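Local coordinates for protein acetyl xylan esterase (Metagenome, PDB 6XYC) that removes acetyl and feruloyl groups from complex natural xylans as a bifunctional esterase of the alpha/beta hydrolase clan, at residues A[8-13]-A[29-34]; A[38-43]-A[112-117]; A[64-69]-A[273-278]; A[102-107]-A[153-158]; A[42-47]-A[58-63]. All coordinates share one frame; numbering follows the deposited sequence.

How the contacts relate
The five contacts lie in and around the N-terminal half of an alpha/beta hydrolase sheet. Contact 1, which closes along the chain before the others open, is the edge hairpin of strands 8-16 and 26-32. About 13 Å away between centres, contact 2 pairs strand 39-45 with 114-120. Contact 5 starts from the same strand, sharing I42 and I43, and joins it to helix 56-69; this strand runs from the core of the sheet to G47 of the ligand pocket. Contact 3 brings the C-terminal helix 269-284 back against helix 56-69, from the first quarter of the chain. Contact 4, about 25 Å from contact 3 between centres, ties helix 89-103 to a surface loop.

Contact 1: residues A[8-13]-A[29-34]; sequences YSTSWT and IYLPKE
Residues 10-13 and 29-32 pair as antiparallel strands of a beta hairpin at the edge of the main sheet, with a corner at S9 and Y8 lying before it. W12 and I29 form a hydrogen-bonded pair, with W12 N to I29 O at 2.8 Å and I29 N to W12 O at 2.7 Å. On the face bearing these two residues, W12 CE3 rests against I29 CG2, and L31 CD1 meets the edge of the indole 3.8 Å from W12 CZ3. Strand 26-32 is also bonded to strand 73-77, in the manner of the antiparallel second strand of alpha/beta hydrolases, which leaves 8-16 outermost. Y8 and Y30 make a T-shaped pair with planes at 62°, Y30 CD1 standing 3.6 Å above the centre of the Y8 ring. CG of Y8, between its backbone N and carbonyl carbon (chi1 58°), sets the ring against this edge of Y30. An alanine in place of Y8 would probably leave the edge of Y30 without the ring face it points at, opening a gap beside Y30 CD1 and CE1. At the corner S9 OG donates to P32 O at 2.8 Å from above the carbonyl plane.

Contact 2: residues A[38-43]-A[112-117]; sequences AYKAII and PSFIGI
CG of F114 lies anti to its backbone N (chi1 -175°), while I42 turns its CD1 back at chi2 (-66°), and the two side chains meet between neighbouring strands. I42 CD1 touches the edge of the phenyl ring, 3.8 Å from F114 CE2. The same methyl sits over the neighbouring backbone, 3.9 Å from G116 CA. A CB at G116 would fall only 2.9 Å from I42 CD1, so the lack of a side chain there is what lets the isoleucine bend inward. F279 of helix 269-284 covers this face, touching both I42 and F114. Nearer the start of the strands, the aliphatic part of K40 crosses F114 at about a right angle, K40 CD coming to 3.5 Å from F114 CB. On the other face I43 bridges two isoleucines: I43 CD1 is 3.8 Å from I115 CG2, and I43 CB is 4.0 Å from I117 CG1. The backbones are joined by A41 N to F114 O, by G116 N to A41 O at 2.9 Å, and by a nearly straight I43 N to G116 O bond of 2.8 Å. Strands 39-45 and 114-120 are thus parallel neighbours in the central sheet of an alpha/beta hydrolase, and the second of them leads into the GxSxG sequence around S121, consistent with the nucleophile elbow of this fold.

Contact 3: residues A[64-69]-A[273-278]; sequences GAPLLK and KDMTDF
Apolar contacts carry the meeting of L67 with M275 and T276. M275 runs extended from its backbone to SD, and chi3 (60°) then turns CE toward the other helix. The two side chains cross at about a right angle, with M275 CE 3.9 Å from L67 CD2 and M275 SD 4.0 Å from the same methyl. L67 CD2 also touches T276 CG2 at 3.9 Å, so this one branch meets both the thioether and the threonine methyl. A looser apolar contact runs from P66 CG to M275 CE at 4.4 Å. The segments are inclined at 39° with axes 9.7 Å apart, and their helices, 56-69 and 269-284, pack on the same face of the alpha/beta hydrolase sheet. L67 reaches down to I42, I44 and V74 of that sheet, while M275 lies on V166 and W168. An alanine in place of M275 would probably open a gap between the helices above V166 and W168, leaving L67 CD2 without the sulfur and terminal methyl it packs against. The one close approach to a polar atom is that of the T276 CG2 methyl to P66 O, 3.6 Å; no hydrogen bond links the two segments. T276 OG1 instead bonds to F272 O within its own helix. In the same helix K273 NZ and D277 OD2, one turn apart, form a salt bridge of 2.8 Å that uses the syn lone pair of that oxygen.

Contact 4: residues A[102-107]-A[153-158]; sequences RSNAAK and GNYLST
A type I beta turn from Y155 to T158, closed by T158 N to Y155 O at 2.9 Å, meets the C-terminal end of helix 89-103 through Y155 and T158 on one side and R102, S103 and N104 on the other. The N104 amide stands almost upright on the phenol, their planes 82° apart. N104 ND2 lies 3.4 Å above one ring face, displaced toward the rim near CZ of Y155. Chi1 of N104 (-68°) puts CG anti to the carbonyl carbon, 4.2 Å from Y155 OH. ND2 donates to Y100 O, which would hold the amide in this rotation. S103 faces both turn residues: its OG is 3.2 Å from Y155 CD1, and its CB is 3.4 Å from T158 OG1. The methyl of T158 packs on the aliphatic stem of R102, with T158 CG2 3.6 Å from R102 CG. No hydrogen bond crosses between the segments, but the guanidinium of R102 grips the continuing loop, bonding through NH1 to G159 O and through NH2 to H161 O. The turn lies at the surface, with the Y155 ring also meeting that of Y100 in helix 89-103, while R102 NH2 packs against I115 of strand 114-120.

Contact 5: residues A[42-47]-A[58-63]; sequences IIIIYG and MASASI
I44 points from its strand at the helix, and I44 CD1 lands on the helix backbone itself, 3.6 Å from both A59 C and S60 N. The side chain is directed there by CG1 lying between the backbone N and the carbonyl carbon (chi1 71°), after which it runs extended to CD1. A59 CB faces it from the helix at 3.8 Å from I44 CD1, and I63 CG1 closes on the same methyl at 4.2 Å. One residue past the strand, Y46 meets the helix with its root alone: Y46 CB is 3.9 Å from A59 CB, and Y46 N is 3.7 Å from that methyl. Its ring leads away, and Y46 OH is hydrogen-bonded to A52 O and to H79 N, so the phenol is satisfied elsewhere. The alanine methyl therefore sits between I44 CD1 and Y46 CB, which flank it from nearly opposite sides, just before G47, which touches the bound 4-(2-aminoethyl)benzenesulfonyl fluoride. Strand and helix run at 113° to each other with axes 8.1 Å apart. They belong to the beta-alpha-beta unit of strand 39-45, helix 56-69 and strand 73-77, in which I44 and A59 also touch S76. No hydrogen bond joins the two segments, so their union rests on shape and apolar burial, and the small A59 is consistent with so close an approach of helix to strand.

Contact 1: residues A[8-13]-A[29-34]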
# COMPACT_ATOMS: atom_id res chain seq x y z
N TYR A 8 -19.03 -8.25 7.82
CA TYR A 8 -18.33 -9.47 7.44
C TYR A 8 -19.02 -10.70 8.04
O TYR A 8 -19.63 -10.64 9.10
CB TYR A 8 -16.85 -9.44 7.89
CG TYR A 8 -16.61 -9.24 9.38
CD1 TYR A 8 -16.45 -10.33 10.23
CD2 TYR A 8 -16.54 -7.97 9.93
CE1 TYR A 8 -16.23 -10.16 11.59
CE2 TYR A 8 -16.32 -7.79 11.29
CZ TYR A 8 -16.16 -8.88 12.11
OH TYR A 8 -15.95 -8.71 13.46
N SER A 9 -18.89 -11.82 7.32
CA SER A 9 -19.40 -13.10 7.77
C SER A 9 -18.35 -13.94 8.48
O SER A 9 -18.72 -14.83 9.27
CB SER A 9 -19.94 -13.90 6.57
OG SER A 9 -18.89 -14.18 5.66
N THR A 10 -17.08 -13.67 8.24
CA THR A 10 -15.98 -14.48 8.73
C THR A 10 -14.80 -13.55 8.98
O THR A 10 -14.55 -12.64 8.19
CB THR A 10 -15.59 -15.57 7.73
OG1 THR A 10 -16.76 -16.29 7.33
CG2 THR A 10 -14.60 -16.53 8.34
N SER A 11 -14.09 -13.78 10.08
CA SER A 11 -12.89 -13.02 10.38
C SER A 11 -11.85 -13.96 10.97
O SER A 11 -12.17 -14.84 11.77
CB SER A 11 -13.18 -11.87 11.36
OG SER A 11 -13.56 -12.35 12.63
N TRP A 12 -10.61 -13.77 10.53
CA TRP A 12 -9.43 -14.30 11.20
C TRP A 12 -8.59 -13.09 11.60
O TRP A 12 -8.20 -12.31 10.73
CB TRP A 12 -8.62 -15.23 10.30
CG TRP A 12 -9.27 -16.50 9.84
CD1 TRP A 12 -9.16 -17.74 10.42
CD2 TRP A 12 -10.08 -16.67 8.67
NE1 TRP A 12 -9.88 -18.66 9.69
CE2 TRP A 12 -10.45 -18.03 8.62
CE3 TRP A 12 -10.55 -15.80 7.68
CZ2 TRP A 12 -11.26 -18.54 7.60
CZ3 TRP A 12 -11.35 -16.31 6.67
CH2 TRP A 12 -11.70 -17.67 6.64
N THR A 13 -8.32 -12.93 12.89
CA THR A 13 -7.48 -11.81 13.32
C THR A 13 -6.16 -12.32 13.88
O THR A 13 -6.07 -13.41 14.45
CB THR A 13 -8.20 -10.93 14.35
OG1 THR A 13 -8.68 -11.73 15.44
CG2 THR A 13 -9.36 -10.19 13.70
N ILE A 29 -8.01 -10.97 8.37
CA ILE A 29 -8.73 -11.32 7.15
C ILE A 29 -10.23 -11.28 7.44
O ILE A 29 -10.69 -11.88 8.41
CB ILE A 29 -8.32 -12.72 6.64
CG1 ILE A 29 -6.83 -12.77 6.34
CG2 ILE A 29 -9.13 -13.08 5.40
CD1 ILE A 29 -6.32 -14.16 6.02
N TYR A 30 -10.98 -10.58 6.59
CA TYR A 30 -12.43 -10.48 6.71
C TYR A 30 -13.07 -10.87 5.38
O TYR A 30 -12.61 -10.44 4.32
CB TYR A 30 -12.87 -9.06 7.07
CG TYR A 30 -12.27 -8.52 8.35
CD1 TYR A 30 -12.90 -8.71 9.57
CD2 TYR A 30 -11.08 -7.80 8.33
CE1 TYR A 30 -12.37 -8.21 10.74
CE2 TYR A 30 -10.53 -7.30 9.50
CZ TYR A 30 -11.18 -7.51 10.70
OH TYR A 30 -10.65 -7.01 11.87
N LEU A 31 -14.13 -11.70 5.44
CA LEU A 31 -14.89 -12.05 4.25
C LEU A 31 -16.26 -11.37 4.28
O LEU A 31 -16.85 -11.22 5.36
CB LEU A 31 -15.09 -13.56 4.12
CG LEU A 31 -13.83 -14.42 4.28
CD1 LEU A 31 -14.18 -15.90 4.19
CD2 LEU A 31 -12.78 -14.05 3.23
N PRO A 32 -16.80 -10.95 3.13
CA PRO A 32 -18.03 -10.15 3.15
C PRO A 32 -19.21 -10.88 3.79
O PRO A 32 -19.29 -12.11 3.79
CB PRO A 32 -18.30 -9.87 1.67
CG PRO A 32 -16.97 -10.02 0.99
CD PRO A 32 -16.23 -11.07 1.77
N LYS A 33 -20.13 -10.10 4.34
CA LYS A 33 -21.37 -10.65 4.89
C LYS A 33 -22.11 -11.46 3.83
O LYS A 33 -22.53 -12.60 4.08
CB LYS A 33 -22.24 -9.53 5.43
CG LYS A 33 -23.60 -9.98 5.95
CD LYS A 33 -23.54 -10.55 7.38
CE LYS A 33 -22.67 -9.73 8.32
NZ LYS A 33 -22.12 -10.53 9.45
N GLU A 34 -22.34 -10.85 2.67
CA GLU A 34 -22.90 -11.53 1.52
C GLU A 34 -22.06 -12.75 1.19
O GLU A 34 -21.01 -12.63 0.56
CB GLU A 34 -22.95 -10.57 0.32
CG GLU A 34 -21.71 -9.69 0.17
CD GLU A 34 -22.03 -8.29 -0.36
OE1 GLU A 34 -21.25 -7.78 -1.19
OE2 GLU A 34 -23.05 -7.70 0.05

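Contact 2: residues A[38-43]-A[112-117]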
# COMPACT_ATOMS: atom_id res chain seq x y z
N ALA A 38 -16.18 -18.08 -3.23
CA ALA A 38 -14.86 -17.50 -3.00
C ALA A 38 -14.96 -16.00 -3.18
O ALA A 38 -15.95 -15.47 -3.69
CB ALA A 38 -13.81 -18.09 -3.95
N TYR A 39 -13.91 -15.30 -2.75
CA TYR A 39 -13.90 -13.84 -2.78
C TYR A 39 -12.58 -13.33 -3.33
O TYR A 39 -11.51 -13.72 -2.85
CB TYR A 39 -14.12 -13.25 -1.39
CG TYR A 39 -15.33 -13.77 -0.66
CD1 TYR A 39 -16.57 -13.17 -0.83
CD2 TYR A 39 -15.24 -14.85 0.20
CE1 TYR A 39 -17.68 -13.63 -0.17
CE2 TYR A 39 -16.35 -15.33 0.86
CZ TYR A 39 -17.56 -14.71 0.68
OH TYR A 39 -18.66 -15.18 1.34
N LYS A 40 -12.65 -12.44 -4.32
CA LYS A 40 -11.49 -11.66 -4.71
C LYS A 40 -11.02 -10.81 -3.53
O LYS A 40 -11.81 -10.43 -2.66
CB LYS A 40 -11.83 -10.78 -5.92
CG LYS A 40 -12.67 -11.48 -6.97
CD LYS A 40 -11.96 -11.60 -8.32
CE LYS A 40 -12.68 -12.57 -9.25
NZ LYS A 40 -13.19 -11.91 -10.48
N ALA A 41 -9.73 -10.52 -3.50
CA ALA A 41 -9.10 -10.00 -2.29
C ALA A 41 -8.50 -8.62 -2.49
O ALA A 41 -7.98 -8.29 -3.56
CB ALA A 41 -8.01 -10.96 -1.78
N ILE A 42 -8.57 -7.81 -1.43
CA ILE A 42 -7.93 -6.50 -1.37
C ILE A 42 -7.08 -6.45 -0.11
O ILE A 42 -7.60 -6.65 1.00
CB ILE A 42 -8.94 -5.35 -1.36
CG1 ILE A 42 -9.89 -5.45 -2.56
CG2 ILE A 42 -8.21 -4.00 -1.35
CD1 ILE A 42 -9.23 -5.25 -3.91
N ILE A 43 -5.78 -6.18 -0.27
CA ILE A 43 -4.89 -5.96 0.86
C ILE A 43 -4.88 -4.47 1.18
O ILE A 43 -4.74 -3.63 0.28
CB ILE A 43 -3.47 -6.46 0.54
CG1 ILE A 43 -3.47 -7.99 0.43
CG2 ILE A 43 -2.49 -6.00 1.61
CD1 ILE A 43 -2.22 -8.57 -0.18
N PRO A 112 -7.71 -16.21 -5.64
CA PRO A 112 -6.42 -15.54 -5.90
C PRO A 112 -6.25 -15.02 -7.32
O PRO A 112 -5.15 -14.57 -7.66
CB PRO A 112 -5.40 -16.65 -5.61
CG PRO A 112 -6.12 -17.91 -6.01
CD PRO A 112 -7.58 -17.68 -5.67
N SER A 113 -7.28 -15.06 -8.16
CA SER A 113 -7.17 -14.50 -9.51
C SER A 113 -7.16 -12.98 -9.51
O SER A 113 -6.81 -12.38 -10.53
CB SER A 113 -8.31 -15.02 -10.39
OG SER A 113 -9.57 -14.54 -9.94
N PHE A 114 -7.55 -12.35 -8.40
CA PHE A 114 -7.44 -10.91 -8.26
C PHE A 114 -7.04 -10.58 -6.83
O PHE A 114 -7.77 -10.91 -5.89
CB PHE A 114 -8.76 -10.21 -8.61
CG PHE A 114 -8.66 -8.71 -8.58
CD1 PHE A 114 -8.14 -8.02 -9.67
CD2 PHE A 114 -9.05 -7.99 -7.47
CE1 PHE A 114 -8.04 -6.65 -9.65
CE2 PHE A 114 -8.95 -6.61 -7.45
CZ PHE A 114 -8.45 -5.94 -8.54
N ILE A 115 -5.90 -9.93 -6.67
CA ILE A 115 -5.45 -9.40 -5.39
C ILE A 115 -5.08 -7.94 -5.64
O ILE A 115 -4.01 -7.65 -6.18
CB ILE A 115 -4.27 -10.17 -4.80
CG1 ILE A 115 -4.63 -11.65 -4.64
CG2 ILE A 115 -3.85 -9.58 -3.46
CD1 ILE A 115 -3.51 -12.50 -4.06
N GLY A 116 -5.96 -7.02 -5.24
CA GLY A 116 -5.64 -5.62 -5.26
C GLY A 116 -4.99 -5.18 -3.96
O GLY A 116 -4.95 -5.92 -2.98
N ILE A 117 -4.48 -3.95 -3.96
CA ILE A 117 -3.79 -3.42 -2.80
C ILE A 117 -4.07 -1.93 -2.70
O ILE A 117 -4.14 -1.22 -3.72
CB ILE A 117 -2.28 -3.73 -2.85
CG1 ILE A 117 -1.64 -3.51 -1.49
CG2 ILE A 117 -1.59 -2.90 -3.92
CD1 ILE A 117 -0.27 -4.14 -1.33

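Contact 3: residues A[64-69]-A[273-278]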
# COMPACT_ATOMS: atom_id res chain seq x y z
N GLY A 64 -12.31 -0.53 5.45
CA GLY A 64 -12.63 -1.93 5.28
C GLY A 64 -14.07 -2.16 4.88
O GLY A 64 -14.37 -2.97 4.00
N ALA A 65 -15.00 -1.44 5.52
CA ALA A 65 -16.41 -1.68 5.27
C ALA A 65 -16.80 -1.50 3.81
O ALA A 65 -17.44 -2.41 3.25
CB ALA A 65 -17.26 -0.78 6.17
N PRO A 66 -16.46 -0.39 3.14
CA PRO A 66 -16.87 -0.27 1.72
C PRO A 66 -16.37 -1.41 0.86
O PRO A 66 -17.10 -1.90 -0.01
CB PRO A 66 -16.28 1.08 1.29
CG PRO A 66 -15.23 1.41 2.34
CD PRO A 66 -15.72 0.79 3.61
N LEU A 67 -15.13 -1.87 1.09
CA LEU A 67 -14.60 -2.98 0.32
C LEU A 67 -15.39 -4.26 0.56
O LEU A 67 -15.69 -5.00 -0.39
CB LEU A 67 -13.13 -3.20 0.67
CG LEU A 67 -12.20 -2.05 0.26
CD1 LEU A 67 -10.76 -2.32 0.72
CD2 LEU A 67 -12.25 -1.84 -1.23
N LEU A 68 -15.75 -4.54 1.81
CA LEU A 68 -16.55 -5.72 2.11
C LEU A 68 -17.92 -5.63 1.46
O LEU A 68 -18.40 -6.61 0.87
CB LEU A 68 -16.67 -5.90 3.62
CG LEU A 68 -15.36 -6.31 4.31
CD1 LEU A 68 -15.40 -6.02 5.80
CD2 LEU A 68 -15.06 -7.79 4.05
N LYS A 69 -18.57 -4.47 1.56
CA LYS A 69 -19.89 -4.30 0.95
C LYS A 69 -19.83 -4.45 -0.56
O LYS A 69 -20.82 -4.86 -1.19
CB LYS A 69 -20.46 -2.93 1.32
CG LYS A 69 -20.89 -2.80 2.77
CD LYS A 69 -20.19 -1.63 3.46
CE LYS A 69 -21.09 -0.39 3.55
NZ LYS A 69 -20.30 0.84 3.79
N LYS A 273 -16.71 4.99 -3.18
CA LYS A 273 -17.30 4.44 -4.40
C LYS A 273 -16.31 4.46 -5.55
O LYS A 273 -16.23 3.51 -6.33
CB LYS A 273 -18.57 5.21 -4.77
CG LYS A 273 -19.40 4.56 -5.89
CD LYS A 273 -20.65 5.37 -6.22
CE LYS A 273 -20.99 5.33 -7.71
NZ LYS A 273 -21.03 3.95 -8.27
N ASP A 274 -15.52 5.54 -5.66
CA ASP A 274 -14.46 5.56 -6.67
C ASP A 274 -13.53 4.37 -6.49
O ASP A 274 -13.16 3.71 -7.47
CB ASP A 274 -13.67 6.87 -6.59
CG ASP A 274 -14.48 8.08 -7.03
OD1 ASP A 274 -15.38 7.93 -7.88
OD2 ASP A 274 -14.19 9.18 -6.53
N MET A 275 -13.15 4.07 -5.25
CA MET A 275 -12.22 2.97 -5.01
C MET A 275 -12.87 1.63 -5.33
O MET A 275 -12.26 0.78 -5.98
CB MET A 275 -11.74 2.98 -3.55
CG MET A 275 -11.05 1.69 -3.13
SD MET A 275 -10.40 1.68 -1.44
CE MET A 275 -11.88 1.96 -0.50
N THR A 276 -14.09 1.41 -4.84
CA THR A 276 -14.73 0.11 -5.04
C THR A 276 -15.15 -0.08 -6.50
O THR A 276 -15.07 -1.21 -7.01
CB THR A 276 -15.94 -0.04 -4.12
OG1 THR A 276 -16.83 1.07 -4.27
CG2 THR A 276 -15.49 -0.13 -2.67
N ASP A 277 -15.56 0.98 -7.18
CA ASP A 277 -15.82 0.88 -8.61
C ASP A 277 -14.55 0.50 -9.36
O ASP A 277 -14.57 -0.38 -10.23
CB ASP A 277 -16.39 2.20 -9.14
CG ASP A 277 -17.87 2.38 -8.83
OD1 ASP A 277 -18.48 1.43 -8.29
OD2 ASP A 277 -18.41 3.47 -9.12
N PHE A 278 -13.43 1.16 -9.03
CA PHE A 278 -12.16 0.87 -9.68
C PHE A 278 -11.77 -0.59 -9.49
O PHE A 278 -11.50 -1.31 -10.47
CB PHE A 278 -11.09 1.81 -9.11
CG PHE A 278 -9.69 1.49 -9.55
CD1 PHE A 278 -9.23 1.92 -10.79
CD2 PHE A 278 -8.83 0.79 -8.72
CE1 PHE A 278 -7.94 1.63 -11.20
CE2 PHE A 278 -7.53 0.49 -9.13
CZ PHE A 278 -7.09 0.92 -10.38

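Contact 4: residues A[102-107]-A[153-158]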
# COMPACT_ATOMS: atom_id res chain seq x y z
N ARG A 102 -1.82 -15.14 -1.24
CA ARG A 102 -1.95 -15.88 -2.50
C ARG A 102 -1.79 -17.37 -2.27
O ARG A 102 -2.58 -18.18 -2.77
CB ARG A 102 -0.92 -15.38 -3.52
CG ARG A 102 -0.94 -16.14 -4.83
CD ARG A 102 -0.18 -15.41 -5.93
NE ARG A 102 -0.97 -14.34 -6.53
CZ ARG A 102 -0.66 -13.05 -6.45
NH1 ARG A 102 0.43 -12.67 -5.81
NH2 ARG A 102 -1.44 -12.14 -7.02
N SER A 103 -0.77 -17.76 -1.50
CA SER A 103 -0.52 -19.18 -1.28
C SER A 103 -1.66 -19.83 -0.51
O SER A 103 -2.05 -20.96 -0.81
CB SER A 103 0.81 -19.38 -0.54
OG SER A 103 1.05 -20.75 -0.26
N ASN A 104 -2.20 -19.13 0.49
CA ASN A 104 -3.20 -19.70 1.39
C ASN A 104 -4.62 -19.30 1.02
O ASN A 104 -5.54 -19.48 1.84
CB ASN A 104 -2.89 -19.27 2.83
CG ASN A 104 -1.60 -19.89 3.35
OD1 ASN A 104 -1.56 -21.08 3.67
ND2 ASN A 104 -0.54 -19.09 3.45
N ALA A 105 -4.84 -18.81 -0.20
CA ALA A 105 -6.14 -18.28 -0.58
C ALA A 105 -7.26 -19.29 -0.35
O ALA A 105 -8.31 -18.96 0.22
CB ALA A 105 -6.12 -17.85 -2.05
N ALA A 106 -7.05 -20.54 -0.78
CA ALA A 106 -8.10 -21.54 -0.66
C ALA A 106 -8.55 -21.71 0.79
O ALA A 106 -9.75 -21.80 1.07
CB ALA A 106 -7.62 -22.87 -1.22
N LYS A 107 -7.59 -21.76 1.72
CA LYS A 107 -7.93 -21.95 3.13
C LYS A 107 -8.86 -20.85 3.64
O LYS A 107 -9.64 -21.08 4.56
CB LYS A 107 -6.65 -22.00 3.96
CG LYS A 107 -6.77 -21.51 5.40
CD LYS A 107 -7.69 -22.39 6.24
CE LYS A 107 -8.39 -21.57 7.31
NZ LYS A 107 -9.47 -22.31 8.00
N GLY A 153 9.51 -15.46 5.61
CA GLY A 153 8.43 -16.42 5.67
C GLY A 153 8.70 -17.68 4.85
O GLY A 153 9.80 -17.92 4.35
N ASN A 154 7.64 -18.48 4.72
CA ASN A 154 7.75 -19.83 4.17
C ASN A 154 6.95 -20.01 2.88
O ASN A 154 6.53 -21.12 2.56
CB ASN A 154 7.28 -20.85 5.20
CG ASN A 154 8.19 -20.92 6.41
OD1 ASN A 154 9.28 -20.35 6.42
ND2 ASN A 154 7.74 -21.63 7.45
N TYR A 155 6.75 -18.94 2.12
CA TYR A 155 5.99 -19.01 0.87
C TYR A 155 6.75 -18.33 -0.26
O TYR A 155 6.16 -17.74 -1.16
CB TYR A 155 4.61 -18.41 1.07
CG TYR A 155 3.88 -19.07 2.22
CD1 TYR A 155 3.18 -20.25 2.04
CD2 TYR A 155 3.91 -18.52 3.50
CE1 TYR A 155 2.51 -20.86 3.09
CE2 TYR A 155 3.26 -19.12 4.55
CZ TYR A 155 2.55 -20.29 4.34
OH TYR A 155 1.89 -20.89 5.39
N LEU A 156 8.08 -18.46 -0.23
CA LEU A 156 8.92 -17.72 -1.17
C LEU A 156 8.65 -18.13 -2.61
O LEU A 156 8.87 -17.34 -3.53
CB LEU A 156 10.39 -17.93 -0.82
CG LEU A 156 10.80 -17.54 0.60
CD1 LEU A 156 12.30 -17.71 0.80
CD2 LEU A 156 10.37 -16.11 0.90
N SER A 157 8.19 -19.37 -2.84
CA SER A 157 7.92 -19.82 -4.19
C SER A 157 6.66 -19.20 -4.78
O SER A 157 6.46 -19.28 -5.99
CB SER A 157 7.80 -21.35 -4.22
OG SER A 157 6.54 -21.76 -3.75
N THR A 158 5.83 -18.58 -3.95
CA THR A 158 4.60 -17.97 -4.41
C THR A 158 4.86 -16.57 -4.96
O THR A 158 5.70 -15.83 -4.44
CB THR A 158 3.58 -17.90 -3.27
OG1 THR A 158 3.36 -19.21 -2.73
CG2 THR A 158 2.26 -17.32 -3.76

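Contact 5: residues A[42-47]-A[58-63]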
# COMPACT_ATOMS: atom_id res chain seq x y z
N ILE A 42 -8.57 -7.81 -1.43
CA ILE A 42 -7.93 -6.50 -1.37
C ILE A 42 -7.08 -6.45 -0.11
O ILE A 42 -7.60 -6.65 1.00
CB ILE A 42 -8.94 -5.35 -1.36
CG1 ILE A 42 -9.89 -5.45 -2.56
CG2 ILE A 42 -8.21 -4.00 -1.35
CD1 ILE A 42 -9.23 -5.25 -3.91
N ILE A 43 -5.78 -6.18 -0.27
CA ILE A 43 -4.89 -5.96 0.86
C ILE A 43 -4.88 -4.47 1.18
O ILE A 43 -4.74 -3.63 0.28
CB ILE A 43 -3.47 -6.46 0.54
CG1 ILE A 43 -3.47 -7.99 0.43
CG2 ILE A 43 -2.49 -6.00 1.61
CD1 ILE A 43 -2.22 -8.57 -0.18
N ILE A 44 -5.06 -4.14 2.46
CA ILE A 44 -5.09 -2.74 2.86
C ILE A 44 -4.00 -2.48 3.89
O ILE A 44 -3.66 -3.34 4.70
CB ILE A 44 -6.47 -2.32 3.42
CG1 ILE A 44 -6.75 -2.94 4.79
CG2 ILE A 44 -7.58 -2.72 2.44
CD1 ILE A 44 -8.04 -2.43 5.43
N ILE A 45 -3.47 -1.26 3.87
CA ILE A 45 -2.30 -0.90 4.67
C ILE A 45 -2.52 0.47 5.29
O ILE A 45 -2.75 1.45 4.57
CB ILE A 45 -1.00 -0.90 3.85
CG1 ILE A 45 -0.87 -2.17 3.00
CG2 ILE A 45 0.21 -0.73 4.79
CD1 ILE A 45 0.29 -2.10 2.03
N TYR A 46 -2.39 0.56 6.61
CA TYR A 46 -2.58 1.81 7.32
C TYR A 46 -1.48 2.81 6.97
O TYR A 46 -0.40 2.45 6.49
CB TYR A 46 -2.57 1.59 8.83
CG TYR A 46 -1.35 0.83 9.32
CD1 TYR A 46 -1.43 -0.53 9.62
CD2 TYR A 46 -0.11 1.45 9.47
CE1 TYR A 46 -0.32 -1.23 10.05
CE2 TYR A 46 1.00 0.75 9.92
CZ TYR A 46 0.89 -0.60 10.20
OH TYR A 46 1.99 -1.30 10.64
N GLY A 47 -1.77 4.08 7.23
CA GLY A 47 -0.77 5.13 7.20
C GLY A 47 -0.29 5.48 8.59
O GLY A 47 -1.06 5.44 9.56
N MET A 58 -6.85 -0.10 12.52
CA MET A 58 -7.23 1.25 12.12
C MET A 58 -7.55 1.31 10.63
O MET A 58 -8.51 1.97 10.23
CB MET A 58 -6.11 2.23 12.47
CG MET A 58 -6.20 2.75 13.90
SD MET A 58 -4.73 3.67 14.42
CE MET A 58 -5.38 4.52 15.86
N ALA A 59 -6.75 0.63 9.80
CA ALA A 59 -7.02 0.59 8.37
C ALA A 59 -8.36 -0.07 8.10
O ALA A 59 -9.17 0.44 7.32
CB ALA A 59 -5.90 -0.15 7.65
N SER A 60 -8.63 -1.20 8.76
CA SER A 60 -9.89 -1.90 8.55
C SER A 60 -11.07 -1.03 8.93
O SER A 60 -12.08 -0.99 8.21
CB SER A 60 -9.91 -3.20 9.36
OG SER A 60 -8.95 -4.12 8.88
N ALA A 61 -10.98 -0.33 10.07
CA ALA A 61 -12.05 0.56 10.47
C ALA A 61 -12.20 1.72 9.50
O ALA A 61 -13.31 2.23 9.30
CB ALA A 61 -11.80 1.10 11.87
N SER A 62 -11.10 2.14 8.87
CA SER A 62 -11.14 3.33 8.02
C SER A 62 -11.73 3.04 6.65
O SER A 62 -12.56 3.81 6.15
CB SER A 62 -9.74 3.91 7.86
OG SER A 62 -9.23 4.35 9.10
N ILE A 63 -11.32 1.94 6.00
CA ILE A 63 -11.74 1.69 4.63
C ILE A 63 -12.14 0.24 4.39
O ILE A 63 -12.30 -0.18 3.24
CB ILE A 63 -10.62 2.10 3.64
CG1 ILE A 63 -9.48 1.08 3.67
CG2 ILE A 63 -10.09 3.49 3.96
CD1 ILE A 63 -8.23 1.50 2.92